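Long-range contact in CbsA (PDB 5XYH), which hydrolyses 1,4-beta-glucosidic linkages of cellulose to release cellobiose, probably helping the bacterium to break down rice cell walls: residues A[300-312]-A[319-331]. Residues are numbered along the deposited sequence; the frame is centred on the assembly and turned at random.
Sequences NGWGGSARPTSAS and YVNSGRVDRRLHR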
loop_
_atom_site.group_PDB
_atom_site.type_symbol
_atom_site.label_atom_id
_atom_site.label_comp_id
_atom_site.label_asym_id
_atom_site.label_seq_id
_atom_site.Cartn_x
_atom_site.Cartn_y
_atom_site.Cartn_z
ATOM N N ASN A 300 -8.304 -0.451 6.198
ATOM C CA ASN A 300 -7.900 -1.288 7.323
ATOM C C ASN A 300 -8.659 -0.954 8.609
ATOM O O ASN A 300 -8.182 -1.266 9.704
ATOM C CB ASN A 300 -6.385 -1.184 7.533
ATOM C CG ASN A 300 -5.959 0.107 8.233
ATOM O OD1 ASN A 300 -6.628 1.122 8.135
ATOM N ND2 ASN A 300 -4.815 0.063 8.941
ATOM N N GLY A 301 -9.839 -0.349 8.498
ATOM C CA GLY A 301 -10.558 0.076 9.693
ATOM C C GLY A 301 -11.198 -1.070 10.459
ATOM O O GLY A 301 -11.233 -1.053 11.694
ATOM N N TRP A 302 -11.737 -2.066 9.743
ATOM C CA TRP A 302 -12.412 -3.219 10.357
ATOM C C TRP A 302 -13.497 -2.797 11.359
ATOM O O TRP A 302 -13.576 -3.295 12.486
ATOM C CB TRP A 302 -11.392 -4.157 11.003
ATOM C CG TRP A 302 -10.588 -4.882 9.959
ATOM C CD1 TRP A 302 -9.298 -4.639 9.604
ATOM C CD2 TRP A 302 -11.049 -5.945 9.113
ATOM N NE1 TRP A 302 -8.915 -5.492 8.590
ATOM C CE2 TRP A 302 -9.977 -6.304 8.274
ATOM C CE3 TRP A 302 -12.262 -6.632 8.997
ATOM C CZ2 TRP A 302 -10.081 -7.319 7.315
ATOM C CZ3 TRP A 302 -12.363 -7.648 8.049
ATOM C CH2 TRP A 302 -11.282 -7.980 7.220
ATOM N N GLY A 303 -14.368 -1.898 10.920
ATOM C CA GLY A 303 -15.487 -1.427 11.716
ATOM C C GLY A 303 -16.800 -2.101 11.365
ATOM O O GLY A 303 -16.838 -3.252 10.910
ATOM N N GLY A 304 -17.892 -1.363 11.548
ATOM C CA GLY A 304 -19.220 -1.933 11.485
ATOM C C GLY A 304 -19.684 -2.434 12.843
ATOM O O GLY A 304 -18.946 -2.448 13.830
ATOM N N SER A 305 -20.941 -2.883 12.882
ATOM C CA SER A 305 -21.588 -3.189 14.155
ATOM C C SER A 305 -21.200 -4.548 14.742
ATOM O O SER A 305 -21.670 -4.876 15.837
ATOM C CB SER A 305 -23.110 -3.093 14.001
ATOM O OG SER A 305 -23.568 -3.981 12.999
ATOM N N ALA A 306 -20.349 -5.340 14.081
ATOM C CA ALA A 306 -19.875 -6.586 14.669
ATOM C C ALA A 306 -18.431 -6.506 15.158
ATOM O O ALA A 306 -17.882 -7.525 15.588
ATOM C CB ALA A 306 -20.024 -7.743 13.666
ATOM N N ARG A 307 -17.805 -5.330 15.106
ATOM C CA ARG A 307 -16.421 -5.192 15.552
ATOM C C ARG A 307 -16.303 -5.565 17.027
ATOM O O ARG A 307 -17.035 -5.006 17.863
ATOM C CB ARG A 307 -15.927 -3.759 15.349
ATOM C CG ARG A 307 -14.537 -3.468 15.934
ATOM C CD ARG A 307 -14.266 -1.973 15.877
ATOM N NE ARG A 307 -12.979 -1.564 16.445
ATOM C CZ ARG A 307 -11.847 -1.510 15.754
ATOM N NH1 ARG A 307 -11.836 -1.882 14.481
ATOM N NH2 ARG A 307 -10.722 -1.101 16.336
ATOM N N PRO A 308 -15.404 -6.481 17.385
ATOM C CA PRO A 308 -15.299 -6.918 18.786
ATOM C C PRO A 308 -14.821 -5.794 19.683
ATOM O O PRO A 308 -13.980 -4.983 19.293
ATOM C CB PRO A 308 -14.260 -8.048 18.741
ATOM C CG PRO A 308 -14.101 -8.410 17.296
ATOM C CD PRO A 308 -14.447 -7.173 16.505
ATOM N N THR A 309 -15.340 -5.781 20.911
ATOM C CA THR A 309 -14.981 -4.795 21.920
ATOM C C THR A 309 -14.190 -5.399 23.070
ATOM O O THR A 309 -13.750 -4.659 23.958
ATOM C CB THR A 309 -16.242 -4.122 22.471
ATOM O OG1 THR A 309 -17.148 -5.135 22.910
ATOM C CG2 THR A 309 -16.922 -3.277 21.391
ATOM N N SER A 310 -13.990 -6.713 23.069
ATOM C CA SER A 310 -13.264 -7.397 24.132
ATOM C C SER A 310 -12.801 -8.749 23.604
ATOM O O SER A 310 -13.162 -9.160 22.498
ATOM C CB SER A 310 -14.141 -7.573 25.373
ATOM O OG SER A 310 -15.181 -8.498 25.100
ATOM N N ALA A 311 -12.010 -9.448 24.423
ATOM C CA ALA A 311 -11.542 -10.793 24.116
ATOM C C ALA A 311 -11.749 -11.709 25.316
ATOM O O ALA A 311 -11.515 -11.311 26.461
ATOM C CB ALA A 311 -10.068 -10.800 23.714
ATOM N N SER A 312 -12.160 -12.945 25.044
ATOM C CA SER A 312 -12.470 -13.888 26.107
ATOM C C SER A 312 -12.355 -15.293 25.542
ATOM O O SER A 312 -12.659 -15.523 24.369
ATOM C CB SER A 312 -13.876 -13.652 26.669
ATOM O OG SER A 312 -14.114 -14.441 27.822
ATOM N N TYR A 319 -9.735 -17.125 22.271
ATOM C CA TYR A 319 -9.444 -15.774 22.746
ATOM C C TYR A 319 -9.146 -14.834 21.590
ATOM O O TYR A 319 -9.784 -13.792 21.450
ATOM C CB TYR A 319 -8.264 -15.815 23.712
ATOM C CG TYR A 319 -8.028 -14.521 24.474
ATOM C CD1 TYR A 319 -8.668 -14.277 25.687
ATOM C CD2 TYR A 319 -7.137 -13.561 24.004
ATOM C CE1 TYR A 319 -8.438 -13.097 26.395
ATOM C CE2 TYR A 319 -6.905 -12.384 24.701
ATOM C CZ TYR A 319 -7.556 -12.156 25.895
ATOM O OH TYR A 319 -7.320 -10.990 26.598
ATOM N N VAL A 320 -8.171 -15.197 20.753
ATOM C CA VAL A 320 -7.761 -14.350 19.633
ATOM C C VAL A 320 -8.926 -14.130 18.672
ATOM O O VAL A 320 -9.210 -12.996 18.262
ATOM C CB VAL A 320 -6.541 -14.972 18.923
ATOM C CG1 VAL A 320 -6.382 -14.430 17.499
ATOM C CG2 VAL A 320 -5.268 -14.732 19.747
ATOM N N ASN A 321 -9.630 -15.210 18.309
ATOM C CA ASN A 321 -10.739 -15.079 17.360
ATOM C C ASN A 321 -11.906 -14.288 17.945
ATOM O O ASN A 321 -12.653 -13.654 17.197
ATOM C CB ASN A 321 -11.222 -16.456 16.886
ATOM C CG ASN A 321 -10.171 -17.194 16.087
ATOM O OD1 ASN A 321 -9.261 -16.576 15.520
ATOM N ND2 ASN A 321 -10.283 -18.524 16.031
ATOM N N SER A 322 -12.091 -14.313 19.266
ATOM C CA SER A 322 -13.123 -13.458 19.838
ATOM C C SER A 322 -12.743 -11.988 19.741
ATOM O O SER A 322 -13.618 -11.138 19.550
ATOM C CB SER A 322 -13.383 -13.827 21.301
ATOM O OG SER A 322 -12.348 -13.358 22.145
ATOM N N GLY A 323 -11.454 -11.667 19.842
ATOM C CA GLY A 323 -11.060 -10.281 20.022
ATOM C C GLY A 323 -10.474 -9.545 18.833
ATOM O O GLY A 323 -10.509 -8.309 18.794
ATOM N N ARG A 324 -9.912 -10.267 17.867
ATOM C CA ARG A 324 -9.263 -9.598 16.746
ATOM C C ARG A 324 -10.280 -8.815 15.926
ATOM O O ARG A 324 -11.380 -9.303 15.628
ATOM C CB ARG A 324 -8.529 -10.612 15.866
ATOM C CG ARG A 324 -9.370 -11.744 15.267
ATOM C CD ARG A 324 -8.430 -12.676 14.490
ATOM N NE ARG A 324 -8.975 -13.991 14.124
ATOM C CZ ARG A 324 -9.465 -14.290 12.925
ATOM N NH1 ARG A 324 -9.511 -13.355 11.990
ATOM N NH2 ARG A 324 -9.922 -15.517 12.661
ATOM N N VAL A 325 -9.917 -7.579 15.567
ATOM C CA VAL A 325 -10.808 -6.821 14.700
ATOM C C VAL A 325 -10.569 -7.199 13.238
ATOM O O VAL A 325 -11.494 -7.151 12.429
ATOM C CB VAL A 325 -10.672 -5.304 14.945
ATOM C CG1 VAL A 325 -11.049 -4.977 16.391
ATOM C CG2 VAL A 325 -9.257 -4.793 14.630
ATOM N N ASP A 326 -9.348 -7.598 12.878
ATOM C CA ASP A 326 -9.096 -8.184 11.559
ATOM C C ASP A 326 -9.795 -9.544 11.468
ATOM O O ASP A 326 -9.357 -10.518 12.086
ATOM C CB ASP A 326 -7.586 -8.313 11.337
ATOM C CG ASP A 326 -7.226 -8.704 9.900
ATOM O OD1 ASP A 326 -8.044 -9.385 9.229
ATOM O OD2 ASP A 326 -6.121 -8.329 9.448
ATOM N N ARG A 327 -10.868 -9.632 10.679
ATOM C CA ARG A 327 -11.713 -10.820 10.628
ATOM C C ARG A 327 -11.377 -11.758 9.463
ATOM O O ARG A 327 -12.173 -12.655 9.148
ATOM C CB ARG A 327 -13.186 -10.408 10.550
ATOM C CG ARG A 327 -13.660 -9.463 11.650
ATOM C CD ARG A 327 -13.333 -10.008 13.036
ATOM N NE ARG A 327 -13.911 -11.337 13.227
ATOM C CZ ARG A 327 -13.701 -12.118 14.286
ATOM N NH1 ARG A 327 -12.902 -11.723 15.276
ATOM N NH2 ARG A 327 -14.286 -13.311 14.346
ATOM N N ARG A 328 -10.224 -11.581 8.822
ATOM C CA ARG A 328 -9.899 -12.377 7.646
ATOM C C ARG A 328 -9.720 -13.852 8.003
ATOM O O ARG A 328 -9.418 -14.215 9.149
ATOM C CB ARG A 328 -8.627 -11.862 6.982
ATOM C CG ARG A 328 -8.803 -10.568 6.247
ATOM C CD ARG A 328 -7.522 -10.148 5.547
ATOM N NE ARG A 328 -6.653 -9.395 6.443
ATOM C CZ ARG A 328 -5.487 -8.862 6.083
ATOM N NH1 ARG A 328 -5.041 -8.977 4.833
ATOM N NH2 ARG A 328 -4.764 -8.198 6.985
ATOM N N LEU A 329 -9.888 -14.711 6.988
ATOM C CA LEU A 329 -9.685 -16.144 7.187
ATOM C C LEU A 329 -8.212 -16.472 7.426
ATOM O O LEU A 329 -7.893 -17.479 8.082
ATOM C CB LEU A 329 -10.220 -16.920 5.977
ATOM C CG LEU A 329 -11.691 -16.651 5.638
ATOM C CD1 LEU A 329 -12.062 -17.316 4.323
ATOM C CD2 LEU A 329 -12.585 -17.153 6.771
ATOM N N HIS A 330 -7.314 -15.631 6.915
ATOM C CA HIS A 330 -5.878 -15.845 6.956
ATOM C C HIS A 330 -5.234 -14.510 6.639
ATOM O O HIS A 330 -5.703 -13.797 5.750
ATOM C CB HIS A 330 -5.446 -16.907 5.934
ATOM C CG HIS A 330 -4.063 -17.432 6.143
ATOM N ND1 HIS A 330 -2.935 -16.720 5.799
ATOM C CD2 HIS A 330 -3.625 -18.603 6.659
ATOM C CE1 HIS A 330 -1.860 -17.420 6.107
ATOM N NE2 HIS A 330 -2.251 -18.568 6.631
ATOM N N ARG A 331 -4.168 -14.163 7.361
ATOM C CA ARG A 331 -3.531 -12.873 7.107
ATOM C C ARG A 331 -2.912 -12.785 5.710
ATOM O O ARG A 331 -2.593 -11.681 5.258
ATOM C CB ARG A 331 -2.488 -12.590 8.211
ATOM C CG ARG A 331 -3.089 -12.658 9.625
ATOM C CD ARG A 331 -2.094 -12.281 10.699
ATOM N NE ARG A 331 -1.958 -10.836 10.776
ATOM C CZ ARG A 331 -0.887 -10.206 11.252
ATOM N NH1 ARG A 331 0.154 -10.890 11.710
ATOM N NH2 ARG A 331 -0.863 -8.883 11.272
HETATM O O HOH W 1 -13.917 -6.087 13.166
HETATM O O HOH W 2 -15.597 -10.482 21.661
#
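Ala311 and Gly323 bring the two backbones to 4.2 Å between their CA atoms, and Trp302 and Val325 to 5.9 Å, as the irregular chain 300-312 runs back along the end of helix 316-323 and the loop after it. At Trp302 the indole lies across residues 325-328: Asp326 CA sits over the five-membered ring, 3.8 Å from its centroid and 6° off the normal, a CH-pi contact, while Arg327 N covers the same face nearer the rim and Arg328 CG meets CZ2 and CH2 obliquely. Asp326 OD1 accepts from Arg328 N, an Asx turn, and the carboxylate takes NE and NH2 of Arg328 side-on in a salt bridge, NH2 to OD2 2.8 Å; these bonds probably help to hold the backbone against the indole. Val325 CG1 rests on the centre of the Arg307 guanidinium face, 3.6 Å from CZ; the extended arginine, its CG anti to the backbone N (chi1 173°), reaches back so that NH1 donates to Trp302 O. One water joins Trp302 O to Val325 O. Pro308 packs its ring on the carbonyls of Ser322 and Arg324. Farther along, Ala311 CB stands over the Tyr319 ring in a second CH-pi contact, and Ser312 N donates almost straight (167°) to Ser322 OG at 2.9 Å; that hydroxyl donates in turn to Tyr319 O. The long excursion after strand 292-296 of this glycoside hydrolase family 6 domain is thus folded back on helix 316-323, with Glu242 binding the backbone N of Val325 and Asp326, Tyr237 O taking Trp302 NE1, and Tyr422, beyond helix 411-419, forming a cation-pi pair with Arg307.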